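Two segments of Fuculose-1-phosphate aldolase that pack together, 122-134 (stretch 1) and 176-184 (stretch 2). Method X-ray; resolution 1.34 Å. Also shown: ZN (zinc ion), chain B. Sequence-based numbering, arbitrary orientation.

Stretch 1 122-134: YGKAFSSLGKPLA
Stretch 2, residues 176-184: IILQNHGLL

What backbone framework brings the two stretches together? Residues 122-127 belong to a helix begun earlier in the chain, and a type I turn from Ser127 to Gly130 leads into an extended run through Lys131 and Leu133. In the other stretch, strands 176-178 and 182-184 pair as a hairpin, with Ile176 N to Leu184 O at 2.9 Å and Leu178 N to Gly182 O at 2.8 Å. The helix axis passes 6.4 Å from strand 182-184 at 114° between N-to-C directions, and 8.4 Å from strand 176-178 at 68°. In register, Lys124 CA lies 4.1 Å from Gly182 CA, Ser127 CA 4.7 Å from Gln179 CA, and Ser128 CA 4.5 Å from Asn180 CA. The contact buries 480 Å², both sides summed.

Which hydrogen bonds join them? Both use Ser127, whose CB points toward the hairpin with chi1 at p. Asn180 N donates to Ser127 O at 3.1 Å and a nearly straight 166°; Asn180 adopts positive phi (62/29). Gln179 CA adds a CA-H...O contact to the same Ser127 O at 3.4 Å. His181 N donates to Ser127 OG at 3.1 Å and 144°, while Ser127 OG itself donates to Lys124 O at 2.8 Å. The short hydroxyl side chain thus links the helix backbone to the hairpin turn. In the same turn, His181 (chi1 t) points its CB away from stretch 1 and binds zinc through NE2 at 2.1 Å.

Where do apolar side chains meet? Ile177 (chi1 m, chi2 t) points toward stretch 1 and spreads its branches there. Its CD1 lies near the plane of the Phe126 ring, at the edge, 3.9 Å from Phe126 CE2, and 4.1 Å from Leu133 CB. Its CG2 approaches Ser127 CB at 3.8 Å. Phe126 holds chi1 at t, as does Leu133, which has chi2 at p. Phe126, Leu133 and Ile177 are all buried, so hydrocarbon side chains suit a site where Ile177 touches the other two instead of water.

Why are glycines found at the close approaches? Gly123 CA sits 3.7 Å from Leu183 CG (chi1 m, chi2 t); a CB on Gly123 would fall 2.4 Å from Leu183 CG and clash. Gly182 has phi/psi of 149/-149, where a CB would jam against the preceding carbonyl oxygen, so its own backbone calls for glycine. Gly130 leaves the helical conformation with phi/psi of 57/40, which favours glycine; its CA lies 3.6 Å from Gln179 OE1, and a CB there would come within 2.8 Å of Gln179 OE1. Gln179 keeps chi1 and chi2 at t, with chi3 at -61°, and its NE2 donates to Asn180 OD1 at 3.2 Å.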

# COMPACT_ATOMS: atom_id res chain seq x y z
N TYR A 122 -9.31 -6.37 5.67
CA TYR A 122 -9.96 -5.54 6.68
C TYR A 122 -11.27 -6.15 7.13
O TYR A 122 -11.61 -6.09 8.31
CB TYR A 122 -10.14 -4.11 6.16
CG TYR A 122 -8.81 -3.47 5.83
CD1 TYR A 122 -7.85 -3.28 6.82
CD2 TYR A 122 -8.48 -3.12 4.53
CE1 TYR A 122 -6.61 -2.74 6.54
CE2 TYR A 122 -7.23 -2.58 4.22
CZ TYR A 122 -6.30 -2.39 5.24
OH TYR A 122 -5.07 -1.84 4.97
N GLY A 123 -12.03 -6.74 6.21
CA GLY A 123 -13.25 -7.43 6.60
C GLY A 123 -12.95 -8.59 7.53
O GLY A 123 -13.67 -8.83 8.49
N LYS A 124 -11.89 -9.32 7.22
CA LYS A 124 -11.46 -10.42 8.06
C LYS A 124 -11.06 -9.93 9.46
O LYS A 124 -11.54 -10.45 10.48
CB LYS A 124 -10.31 -11.16 7.37
CG LYS A 124 -9.67 -12.23 8.19
CD LYS A 124 -8.83 -13.18 7.34
CE LYS A 124 -7.86 -12.46 6.43
NZ LYS A 124 -7.00 -13.47 5.74
N ALA A 125 -10.21 -8.91 9.53
CA ALA A 125 -9.79 -8.38 10.81
C ALA A 125 -10.96 -7.83 11.61
O ALA A 125 -11.10 -8.08 12.80
CB ALA A 125 -8.72 -7.30 10.63
N PHE A 126 -11.83 -7.08 10.95
CA PHE A 126 -12.97 -6.53 11.67
C PHE A 126 -13.92 -7.64 12.16
O PHE A 126 -14.46 -7.56 13.26
CB PHE A 126 -13.73 -5.51 10.82
CG PHE A 126 -14.86 -4.87 11.58
CD1 PHE A 126 -14.57 -4.01 12.63
CD2 PHE A 126 -16.19 -5.18 11.31
CE1 PHE A 126 -15.59 -3.44 13.38
CE2 PHE A 126 -17.22 -4.60 12.04
CZ PHE A 126 -16.91 -3.74 13.09
N SER A 127 -14.09 -8.66 11.33
CA SER A 127 -14.99 -9.76 11.70
C SER A 127 -14.50 -10.52 12.93
O SER A 127 -15.30 -11.20 13.58
CB SER A 127 -15.18 -10.74 10.54
OG SER A 127 -14.08 -11.65 10.44
N SER A 128 -13.21 -10.44 13.25
CA SER A 128 -12.70 -11.15 14.41
C SER A 128 -13.11 -10.47 15.72
O SER A 128 -12.90 -11.02 16.80
CB SER A 128 -11.17 -11.27 14.34
OG SER A 128 -10.50 -10.04 14.60
N LEU A 129 -13.70 -9.28 15.64
CA LEU A 129 -14.15 -8.55 16.83
C LEU A 129 -15.60 -8.85 17.21
O LEU A 129 -16.03 -8.51 18.30
CB LEU A 129 -13.99 -7.04 16.60
CG LEU A 129 -12.58 -6.54 16.28
CD1 LEU A 129 -12.65 -5.05 15.94
CD2 LEU A 129 -11.62 -6.79 17.43
N GLY A 130 -16.34 -9.48 16.30
CA GLY A 130 -17.74 -9.82 16.56
C GLY A 130 -18.61 -8.63 16.93
O GLY A 130 -19.47 -8.71 17.81
N LYS A 131 -18.37 -7.52 16.24
CA LYS A 131 -19.11 -6.27 16.42
C LYS A 131 -19.90 -5.93 15.16
O LYS A 131 -19.45 -6.22 14.05
CB LYS A 131 -18.15 -5.12 16.71
CG LYS A 131 -17.39 -5.22 18.00
CD LYS A 131 -16.47 -4.01 18.12
CE LYS A 131 -15.78 -3.97 19.46
NZ LYS A 131 -14.97 -2.73 19.60
N PRO A 132 -21.06 -5.28 15.32
CA PRO A 132 -21.74 -4.78 14.13
C PRO A 132 -20.98 -3.62 13.50
O PRO A 132 -20.21 -2.93 14.17
CB PRO A 132 -23.09 -4.31 14.67
CG PRO A 132 -22.82 -3.95 16.08
CD PRO A 132 -21.79 -4.95 16.56
N LEU A 133 -21.19 -3.42 12.21
CA LEU A 133 -20.57 -2.29 11.53
C LEU A 133 -21.15 -0.99 12.08
O LEU A 133 -22.37 -0.81 12.10
CB LEU A 133 -20.83 -2.38 10.03
CG LEU A 133 -20.04 -1.39 9.18
CD1 LEU A 133 -18.60 -1.87 9.02
CD2 LEU A 133 -20.73 -1.17 7.83
N ALA A 134 -20.29 -0.09 12.55
CA ALA A 134 -20.76 1.21 13.03
C ALA A 134 -21.06 2.13 11.85
O ALA A 134 -20.30 2.18 10.88
CB ALA A 134 -19.74 1.84 13.97
N ILE A 176 -23.36 -9.39 4.82
CA ILE A 176 -23.23 -10.00 6.13
C ILE A 176 -21.75 -10.03 6.53
O ILE A 176 -20.85 -10.30 5.71
CB ILE A 176 -23.87 -11.42 6.18
CG1 ILE A 176 -23.79 -12.01 7.60
CG2 ILE A 176 -23.22 -12.36 5.15
CD1 ILE A 176 -24.72 -13.20 7.82
N ILE A 177 -21.50 -9.71 7.79
CA ILE A 177 -20.19 -9.88 8.39
C ILE A 177 -20.21 -11.22 9.10
O ILE A 177 -21.01 -11.44 10.01
CB ILE A 177 -19.86 -8.74 9.36
CG1 ILE A 177 -19.89 -7.42 8.60
CG2 ILE A 177 -18.51 -8.97 10.04
CD1 ILE A 177 -19.56 -6.20 9.43
N LEU A 178 -19.35 -12.13 8.64
CA LEU A 178 -19.26 -13.47 9.19
C LEU A 178 -18.15 -13.51 10.22
O LEU A 178 -16.98 -13.39 9.87
CB LEU A 178 -19.00 -14.48 8.07
CG LEU A 178 -20.01 -14.45 6.91
CD1 LEU A 178 -19.45 -15.22 5.72
CD2 LEU A 178 -21.36 -15.01 7.35
N GLN A 179 -18.51 -13.65 11.48
CA GLN A 179 -17.51 -13.58 12.55
C GLN A 179 -16.38 -14.58 12.32
O GLN A 179 -16.62 -15.74 11.96
CB GLN A 179 -18.17 -13.81 13.91
CG GLN A 179 -17.26 -13.57 15.08
CD GLN A 179 -17.96 -13.85 16.38
OE1 GLN A 179 -18.95 -13.20 16.71
NE2 GLN A 179 -17.46 -14.82 17.12
N ASN A 180 -15.15 -14.10 12.52
CA ASN A 180 -13.94 -14.91 12.37
C ASN A 180 -13.76 -15.45 10.96
O ASN A 180 -13.16 -16.50 10.78
CB ASN A 180 -13.93 -16.09 13.34
CG ASN A 180 -14.16 -15.69 14.78
OD1 ASN A 180 -15.15 -16.10 15.40
ND2 ASN A 180 -13.25 -14.89 15.34
N HIS A 181 -14.26 -14.74 9.96
CA HIS A 181 -14.28 -15.28 8.62
C HIS A 181 -14.07 -14.15 7.61
O HIS A 181 -13.02 -14.09 6.96
CB HIS A 181 -15.60 -16.03 8.39
CG HIS A 181 -15.69 -16.75 7.08
ND1 HIS A 181 -16.78 -17.54 6.75
CD2 HIS A 181 -14.84 -16.82 6.03
CE1 HIS A 181 -16.59 -18.05 5.55
NE2 HIS A 181 -15.42 -17.63 5.09
N GLY A 182 -15.04 -13.25 7.52
CA GLY A 182 -14.92 -12.15 6.58
C GLY A 182 -16.28 -11.71 6.09
O GLY A 182 -17.28 -11.83 6.79
N LEU A 183 -16.31 -11.23 4.86
CA LEU A 183 -17.47 -10.55 4.30
C LEU A 183 -18.13 -11.35 3.19
O LEU A 183 -17.46 -12.02 2.41
CB LEU A 183 -17.08 -9.19 3.74
CG LEU A 183 -16.26 -8.28 4.65
CD1 LEU A 183 -15.90 -7.02 3.88
CD2 LEU A 183 -17.04 -7.94 5.89
N LEU A 184 -19.45 -11.21 3.08
CA LEU A 184 -20.18 -11.71 1.92
C LEU A 184 -21.23 -10.68 1.53
O LEU A 184 -21.91 -10.11 2.40
CB LEU A 184 -20.81 -13.07 2.23
CG LEU A 184 -21.66 -13.73 1.14
CD1 LEU A 184 -21.61 -15.24 1.29
CD2 LEU A 184 -23.11 -13.28 1.19
ZN ZN B . -14.79 -18.10 3.15
O HOH W 1 -14.20 -19.93 3.79
O HOH W 2 -14.07 -18.89 1.26
O HOH W 3 -16.60 -19.26 2.74